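Local coordinates for YjbQ family protein (Sulfolobus tokodaii, PDB 1VE0), which is of unknown function but binds zinc ions, as a trimeric member of the UPF0047 (YjbQ) family, at residues S18-E23 with W111-L116; A47-E52 with N95-P100. One frame throughout, in Å; residues are numbered along the deposited sequence.

Contact 1: residues S18-E23 with W111-L116; sequences SIDITE and WQRIIL
Strand 113-118, the middle strand of a three-stranded antiparallel sheet, meets the start of helix 22-28, entered through an Asx turn, and pairs with edge strand 17-20. Arg113 comes first. Its chain, bent at chi2 and chi3, brings NE to Asp20 OD2 at 2.8 Å, a nearly straight salt bridge on the syn lone pair, while NH1 makes a longer, weak one to Glu23 OE1. Both acids sit at the guanidinium edge; Thr22 OG1 lies over one face. A long arginine can thus hold acids from both strand and helix. Ile114 O accepts from Ile21 N, but Ile114 N donates to Thr22 OG1 (2.9 Å), a side chain standing in for a backbone carbonyl. The CG2 methyl of Ile114 meets Ile21 CG1 at 3.6 Å, the two side chains crossing at about a right angle. Ile115 faces Asp20 as a non-hydrogen-bonded pair, its apolar side chain packing on Met58 and Phe61 of helix 55-68. Leu116 and Ile19 exchange both backbone bonds, and the leucine, on the other face, packs on Val10 of strand 2-11. Asp20 commits its other oxygen to the turn: OD1 accepts from Thr22 N and, at 2.6 Å, from Thr22 OG1.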
ATOM      1  N   SER A  18      17.032   7.860   2.449  1.00 19.98           N
ATOM      2  CA  SER A  18      16.452   6.547   2.699  1.00 20.93           C
ATOM      3  C   SER A  18      17.134   5.986   3.939  1.00 21.43           C
ATOM      4  O   SER A  18      18.358   5.944   4.031  1.00 21.06           O
ATOM      5  CB  SER A  18      16.637   5.628   1.484  1.00 20.15           C
ATOM      6  OG  SER A  18      17.954   5.687   0.972  1.00 22.81           O
ATOM      7  N   ILE A  19      16.329   5.570   4.903  1.00 20.63           N
ATOM      8  CA  ILE A  19      16.870   5.065   6.152  1.00 21.13           C
ATOM      9  C   ILE A  19      16.301   3.718   6.540  1.00 19.55           C
ATOM     10  O   ILE A  19      15.086   3.553   6.572  1.00 17.71           O
ATOM     11  CB  ILE A  19      16.572   6.059   7.294  1.00 22.30           C
ATOM     12  CG1 ILE A  19      17.267   7.399   7.010  1.00 25.55           C
ATOM     13  CG2 ILE A  19      17.013   5.470   8.634  1.00 23.80           C
ATOM     14  CD1 ILE A  19      16.955   8.480   8.037  1.00 28.57           C
ATOM     15  N   ASP A  20      17.189   2.773   6.851  1.00 19.36           N
ATOM     16  CA  ASP A  20      16.793   1.435   7.283  1.00 20.38           C
ATOM     17  C   ASP A  20      16.366   1.574   8.748  1.00 19.61           C
ATOM     18  O   ASP A  20      17.198   1.852   9.610  1.00 19.40           O
ATOM     19  CB  ASP A  20      17.983   0.477   7.166  1.00 20.96           C
ATOM     20  CG  ASP A  20      17.605  -0.967   7.453  1.00 23.28           C
ATOM     21  OD1 ASP A  20      16.634  -1.203   8.197  1.00 21.47           O
ATOM     22  OD2 ASP A  20      18.299  -1.873   6.943  1.00 21.73           O
ATOM     23  N   ILE A  21      15.079   1.390   9.033  1.00 18.10           N
ATOM     24  CA  ILE A  21      14.587   1.538  10.398  1.00 18.41           C
ATOM     25  C   ILE A  21      14.197   0.222  11.052  1.00 19.92           C
ATOM     26  O   ILE A  21      13.539   0.208  12.084  1.00 17.89           O
ATOM     27  CB  ILE A  21      13.367   2.505  10.451  1.00 18.85           C
ATOM     28  CG1 ILE A  21      12.259   2.016   9.502  1.00 20.33           C
ATOM     29  CG2 ILE A  21      13.806   3.906  10.048  1.00 16.55           C
ATOM     30  CD1 ILE A  21      10.955   2.809   9.616  1.00 20.43           C
ATOM     31  N   THR A  22      14.618  -0.886  10.452  1.00 20.47           N
ATOM     32  CA  THR A  22      14.284  -2.212  10.967  1.00 20.51           C
ATOM     33  C   THR A  22      14.589  -2.419  12.454  1.00 21.22           C
ATOM     34  O   THR A  22      13.751  -2.922  13.200  1.00 18.49           O
ATOM     35  CB  THR A  22      15.025  -3.304  10.186  1.00 20.62           C
ATOM     36  OG1 THR A  22      14.925  -3.043   8.779  1.00 18.80           O
ATOM     37  CG2 THR A  22      14.419  -4.669  10.487  1.00 21.76           C
ATOM     38  N   GLU A  23      15.786  -2.043  12.888  1.00 22.84           N
ATOM     39  CA  GLU A  23      16.150  -2.233  14.294  1.00 24.05           C
ATOM     40  C   GLU A  23      15.218  -1.492  15.250  1.00 22.95           C
ATOM     41  O   GLU A  23      14.809  -2.045  16.285  1.00 22.93           O
ATOM     42  CB  GLU A  23      17.604  -1.799  14.536  1.00 27.43           C
ATOM     43  CG  GLU A  23      18.613  -2.487  13.626  1.00 35.58           C
ATOM     44  CD  GLU A  23      18.590  -4.008  13.761  1.00 41.95           C
ATOM     45  OE1 GLU A  23      19.077  -4.704  12.835  1.00 44.66           O
ATOM     46  OE2 GLU A  23      18.095  -4.510  14.798  1.00 43.97           O
ATOM     47  N   TRP A 111      15.920 -10.865   2.313  1.00 23.57           N
ATOM     48  CA  TRP A 111      16.355  -9.526   1.943  1.00 24.58           C
ATOM     49  C   TRP A 111      15.454  -8.369   2.385  1.00 22.34           C
ATOM     50  O   TRP A 111      15.677  -7.244   1.957  1.00 22.18           O
ATOM     51  CB  TRP A 111      16.538  -9.455   0.422  1.00 28.13           C
ATOM     52  CG  TRP A 111      17.329 -10.602  -0.138  1.00 31.25           C
ATOM     53  CD1 TRP A 111      16.860 -11.609  -0.930  1.00 32.88           C
ATOM     54  CD2 TRP A 111      18.717 -10.887   0.098  1.00 33.13           C
ATOM     55  NE1 TRP A 111      17.870 -12.511  -1.202  1.00 33.46           N
ATOM     56  CE2 TRP A 111      19.019 -12.093  -0.583  1.00 34.38           C
ATOM     57  CE3 TRP A 111      19.733 -10.245   0.820  1.00 33.33           C
ATOM     58  CZ2 TRP A 111      20.296 -12.669  -0.562  1.00 33.66           C
ATOM     59  CZ3 TRP A 111      21.009 -10.824   0.840  1.00 34.24           C
ATOM     60  CH2 TRP A 111      21.274 -12.023   0.153  1.00 31.69           C
ATOM     61  N   GLN A 112      14.466  -8.630   3.239  1.00 21.50           N
ATOM     62  CA  GLN A 112      13.558  -7.567   3.673  1.00 19.95           C
ATOM     63  C   GLN A 112      13.998  -6.721   4.850  1.00 19.05           C
ATOM     64  O   GLN A 112      14.387  -7.228   5.908  1.00 18.02           O
ATOM     65  CB  GLN A 112      12.168  -8.115   4.016  1.00 20.78           C
ATOM     66  CG  GLN A 112      11.342  -8.586   2.856  1.00 19.62           C
ATOM     67  CD  GLN A 112       9.952  -8.967   3.299  1.00 20.49           C
ATOM     68  OE1 GLN A 112       9.780  -9.665   4.308  1.00 21.37           O
ATOM     69  NE2 GLN A 112       8.943  -8.513   2.557  1.00 20.32           N
ATOM     70  N   ARG A 113      13.892  -5.415   4.663  1.00 17.43           N
ATOM     71  CA  ARG A 113      14.215  -4.451   5.698  1.00 18.86           C
ATOM     72  C   ARG A 113      13.083  -3.419   5.642  1.00 17.11           C
ATOM     73  O   ARG A 113      12.431  -3.255   4.618  1.00 18.84           O
ATOM     74  CB  ARG A 113      15.559  -3.775   5.411  1.00 18.59           C
ATOM     75  CG  ARG A 113      16.751  -4.759   5.324  1.00 17.87           C
ATOM     76  CD  ARG A 113      17.033  -5.439   6.649  1.00 19.26           C
ATOM     77  NE  ARG A 113      17.603  -4.517   7.627  1.00 22.35           N
ATOM     78  CZ  ARG A 113      18.001  -4.869   8.850  1.00 25.54           C
ATOM     79  NH1 ARG A 113      18.507  -3.957   9.669  1.00 25.36           N
ATOM     80  NH2 ARG A 113      17.895  -6.132   9.259  1.00 26.01           N
ATOM     81  N   ILE A 114      12.836  -2.753   6.753  1.00 18.51           N
ATOM     82  CA  ILE A 114      11.797  -1.740   6.818  1.00 17.13           C
ATOM     83  C   ILE A 114      12.536  -0.450   6.499  1.00 17.46           C
ATOM     84  O   ILE A 114      13.490  -0.094   7.177  1.00 18.18           O
ATOM     85  CB  ILE A 114      11.181  -1.705   8.216  1.00 19.57           C
ATOM     86  CG1 ILE A 114      10.605  -3.097   8.531  1.00 18.64           C
ATOM     87  CG2 ILE A 114      10.078  -0.624   8.280  1.00 18.15           C
ATOM     88  CD1 ILE A 114      10.068  -3.249   9.938  1.00 21.53           C
ATOM     89  N   ILE A 115      12.104   0.236   5.452  1.00 17.21           N
ATOM     90  CA  ILE A 115      12.784   1.451   5.026  1.00 17.88           C
ATOM     91  C   ILE A 115      11.928   2.710   4.999  1.00 17.90           C
ATOM     92  O   ILE A 115      10.799   2.687   4.505  1.00 16.63           O
ATOM     93  CB  ILE A 115      13.363   1.234   3.605  1.00 17.84           C
ATOM     94  CG1 ILE A 115      14.375   0.083   3.635  1.00 18.30           C
ATOM     95  CG2 ILE A 115      13.986   2.522   3.084  1.00 17.78           C
ATOM     96  CD1 ILE A 115      14.661  -0.520   2.281  1.00 18.19           C
ATOM     97  N   LEU A 116      12.462   3.812   5.532  1.00 17.63           N
ATOM     98  CA  LEU A 116      11.736   5.085   5.469  1.00 17.72           C
ATOM     99  C   LEU A 116      12.300   5.854   4.270  1.00 16.61           C
ATOM    100  O   LEU A 116      13.508   6.004   4.150  1.00 16.26           O
ATOM    101  CB  LEU A 116      11.931   5.911   6.747  1.00 20.05           C
ATOM    102  CG  LEU A 116      11.535   7.400   6.662  1.00 22.23           C
ATOM    103  CD1 LEU A 116      10.047   7.544   6.415  1.00 26.52           C
ATOM    104  CD2 LEU A 116      11.910   8.094   7.953  1.00 26.36           C
TER

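Contact 2: residues A47-E52 with N95-P100; sequences AIIINE and NSRVVP
This is a buried contact near the centre of the chain, in which strand 46-51 turns its outer backbone edge toward strand 96-102 of the other sheet without pairing with it. The short segments run in roughly the same direction, 35° apart, and their axes approach to 5.8 Å; side chains and one water join them. Arg97 contributes the largest share. Its stem lies against two isoleucines and runs past them in the opposite direction, CG lying 3.7 Å from Ile48 CG2 and CB 3.7 Å from Ile50 CG1. Beta-branched, apolar residues suit a strand and pack well on the arginine's methylenes. Farther along, Ile50 CD1 reaches Val99 CG2 at 3.9 Å. Two antiparallel sheets thus come together through side chains, strand 46-51 being outermost in the three-stranded one within the chain. The arginine turns at chi2 (-66°), which places the guanidinium with Ile48 O 3.3 Å above its centre; the negative end of that carbonyl would probably favour the cation. The N-H groups point elsewhere. Arg97 NH1 donates to Ser96 O at 2.8 Å and also to Ile93 O, and NH2 to Ala91 O of the second subunit. A water at the guanidinium edge accepts from Arg97 NE at 2.9 Å and from Ile50 N at 3.0 Å, bridging the two sheets. Asn51 OD1 accepts from Glu52 N and from His87 ND1 of the second subunit; both Glu52 and His87 are zinc ligands in structures of this protein, though Glu52 of this chain carries no metal.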
ATOM      1  N   ALA A  47       7.463   8.232   3.013  1.00 20.05           N
ATOM      2  CA  ALA A  47       6.719   6.982   2.949  1.00 18.46           C
ATOM      3  C   ALA A  47       7.490   5.806   3.531  1.00 18.95           C
ATOM      4  O   ALA A  47       8.681   5.924   3.844  1.00 16.65           O
ATOM      5  CB  ALA A  47       6.338   6.689   1.509  1.00 19.79           C
ATOM      6  N   ILE A  48       6.797   4.676   3.676  1.00 15.77           N
ATOM      7  CA  ILE A  48       7.383   3.452   4.228  1.00 16.78           C
ATOM      8  C   ILE A  48       7.278   2.342   3.186  1.00 16.32           C
ATOM      9  O   ILE A  48       6.239   2.185   2.547  1.00 15.30           O
ATOM     10  CB  ILE A  48       6.618   2.964   5.514  1.00 17.38           C
ATOM     11  CG1 ILE A  48       6.747   3.987   6.656  1.00 17.34           C
ATOM     12  CG2 ILE A  48       7.148   1.601   5.966  1.00 14.99           C
ATOM     13  CD1 ILE A  48       8.170   4.188   7.191  1.00 14.33           C
ATOM     14  N   ILE A  49       8.362   1.599   2.993  1.00 16.22           N
ATOM     15  CA  ILE A  49       8.372   0.477   2.063  1.00 13.53           C
ATOM     16  C   ILE A  49       9.097  -0.643   2.783  1.00 15.92           C
ATOM     17  O   ILE A  49       9.813  -0.377   3.751  1.00 16.09           O
ATOM     18  CB  ILE A  49       9.187   0.742   0.753  1.00 14.32           C
ATOM     19  CG1 ILE A  49      10.676   0.943   1.085  1.00 12.39           C
ATOM     20  CG2 ILE A  49       8.639   1.951   0.003  1.00 13.27           C
ATOM     21  CD1 ILE A  49      11.563   1.095  -0.141  1.00 15.19           C
ATOM     22  N   ILE A  50       8.874  -1.881   2.342  1.00 15.77           N
ATOM     23  CA  ILE A  50       9.577  -3.041   2.892  1.00 16.81           C
ATOM     24  C   ILE A  50      10.363  -3.588   1.705  1.00 17.35           C
ATOM     25  O   ILE A  50       9.771  -4.107   0.762  1.00 17.97           O
ATOM     26  CB  ILE A  50       8.634  -4.175   3.372  1.00 16.36           C
ATOM     27  CG1 ILE A  50       7.595  -3.644   4.354  1.00 15.75           C
ATOM     28  CG2 ILE A  50       9.463  -5.295   4.040  1.00 15.20           C
ATOM     29  CD1 ILE A  50       8.180  -2.945   5.564  1.00 17.66           C
ATOM     30  N   ASN A  51      11.687  -3.458   1.733  1.00 17.60           N
ATOM     31  CA  ASN A  51      12.486  -3.973   0.636  1.00 17.22           C
ATOM     32  C   ASN A  51      13.951  -4.187   1.012  1.00 17.68           C
ATOM     33  O   ASN A  51      14.296  -4.177   2.185  1.00 18.36           O
ATOM     34  CB  ASN A  51      12.355  -3.050  -0.578  1.00 16.30           C
ATOM     35  CG  ASN A  51      12.335  -3.823  -1.882  1.00 18.05           C
ATOM     36  OD1 ASN A  51      13.384  -4.143  -2.437  1.00 18.57           O
ATOM     37  ND2 ASN A  51      11.136  -4.154  -2.365  1.00 16.49           N
ATOM     38  N   GLU A  52      14.819  -4.374   0.024  1.00 18.60           N
ATOM     39  CA  GLU A  52      16.222  -4.628   0.344  1.00 20.39           C
ATOM     40  C   GLU A  52      17.001  -3.335   0.543  1.00 20.22           C
ATOM     41  O   GLU A  52      16.925  -2.414  -0.271  1.00 21.68           O
ATOM     42  CB  GLU A  52      16.874  -5.489  -0.747  1.00 22.28           C
ATOM     43  CG  GLU A  52      18.294  -5.931  -0.402  1.00 24.60           C
ATOM     44  CD  GLU A  52      18.943  -6.789  -1.481  1.00 27.21           C
ATOM     45  OE1 GLU A  52      20.154  -7.070  -1.364  1.00 27.01           O
ATOM     46  OE2 GLU A  52      18.248  -7.188  -2.438  1.00 30.09           O
ATOM     47  N   ASN A  95       1.749   5.490   3.278  1.00 15.04           N
ATOM     48  CA  ASN A  95       2.380   5.939   4.515  1.00 17.24           C
ATOM     49  C   ASN A  95       2.518   4.828   5.539  1.00 17.11           C
ATOM     50  O   ASN A  95       2.871   5.089   6.686  1.00 19.34           O
ATOM     51  CB  ASN A  95       1.575   7.078   5.126  1.00 16.66           C
ATOM     52  CG  ASN A  95       0.220   6.624   5.599  1.00 19.06           C
ATOM     53  OD1 ASN A  95      -0.545   6.023   4.843  1.00 16.77           O
ATOM     54  ND2 ASN A  95      -0.088   6.899   6.865  1.00 19.09           N
ATOM     55  N   SER A  96       2.233   3.594   5.134  1.00 15.61           N
ATOM     56  CA  SER A  96       2.361   2.475   6.046  1.00 16.29           C
ATOM     57  C   SER A  96       2.641   1.175   5.313  1.00 16.03           C
ATOM     58  O   SER A  96       2.435   1.069   4.103  1.00 15.59           O
ATOM     59  CB  SER A  96       1.082   2.293   6.880  1.00 18.65           C
ATOM     60  OG  SER A  96      -0.005   1.858   6.067  1.00 19.88           O
ATOM     61  N   ARG A  97       3.118   0.200   6.076  1.00 14.75           N
ATOM     62  CA  ARG A  97       3.410  -1.142   5.587  1.00 17.26           C
ATOM     63  C   ARG A  97       3.165  -2.074   6.774  1.00 17.74           C
ATOM     64  O   ARG A  97       3.316  -1.662   7.926  1.00 17.87           O
ATOM     65  CB  ARG A  97       4.875  -1.261   5.134  1.00 15.64           C
ATOM     66  CG  ARG A  97       5.161  -0.635   3.774  1.00 13.97           C
ATOM     67  CD  ARG A  97       4.440  -1.404   2.677  1.00 13.48           C
ATOM     68  NE  ARG A  97       4.789  -0.919   1.343  1.00 11.78           N
ATOM     69  CZ  ARG A  97       4.257   0.159   0.772  1.00 15.39           C
ATOM     70  NH1 ARG A  97       3.346   0.883   1.422  1.00 13.43           N
ATOM     71  NH2 ARG A  97       4.606   0.491  -0.470  1.00 13.71           N
ATOM     72  N   VAL A  98       2.774  -3.314   6.502  1.00 17.13           N
ATOM     73  CA  VAL A  98       2.554  -4.264   7.578  1.00 18.11           C
ATOM     74  C   VAL A  98       3.689  -5.274   7.610  1.00 18.45           C
ATOM     75  O   VAL A  98       4.248  -5.632   6.574  1.00 17.77           O
ATOM     76  CB  VAL A  98       1.221  -5.021   7.417  1.00 21.07           C
ATOM     77  CG1 VAL A  98       0.061  -4.044   7.475  1.00 23.17           C
ATOM     78  CG2 VAL A  98       1.201  -5.759   6.109  1.00 20.58           C
ATOM     79  N   VAL A  99       4.053  -5.707   8.811  1.00 16.87           N
ATOM     80  CA  VAL A  99       5.101  -6.703   8.963  1.00 18.53           C
ATOM     81  C   VAL A  99       4.550  -7.699   9.969  1.00 18.80           C
ATOM     82  O   VAL A  99       4.071  -7.321  11.034  1.00 17.34           O
ATOM     83  CB  VAL A  99       6.427  -6.093   9.489  1.00 18.02           C
ATOM     84  CG1 VAL A  99       7.503  -7.171   9.554  1.00 17.12           C
ATOM     85  CG2 VAL A  99       6.889  -4.981   8.569  1.00 19.36           C
ATOM     86  N   PRO A 100       4.548  -8.988   9.613  1.00 19.56           N
ATOM     87  CA  PRO A 100       4.016  -9.944  10.586  1.00 19.83           C
ATOM     88  C   PRO A 100       5.014 -10.132  11.719  1.00 21.42           C
ATOM     89  O   PRO A 100       6.209  -9.918  11.541  1.00 18.91           O
ATOM     90  CB  PRO A 100       3.821 -11.215   9.765  1.00 21.42           C
ATOM     91  CG  PRO A 100       4.914 -11.102   8.703  1.00 22.41           C
ATOM     92  CD  PRO A 100       4.889  -9.631   8.332  1.00 21.18           C
TER
HETATM   93  O   HOH W   1       6.956  -2.406   0.158  1.00 22.71           O

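From the N terminus, strand 17-20 and the start of helix 22-28 pair with residues 111-116, closing the long loop of contact 1. Within that loop, after strand 35-41, the chain forms strand 46-51, passes through helices 55-68 and 84-93, and returns as strand 96-102 to close contact 2, which is therefore nested inside contact 1. The two meet at strand 113-118, which lies between 17-20 and 46-51: Arg113 N is 2.8 Å from Asn51 O, and Ile115 N is 2.9 Å from Ile49 O. Contact 1 thus builds within the three-stranded sheet, and contact 2 fastens that sheet to the five-stranded one.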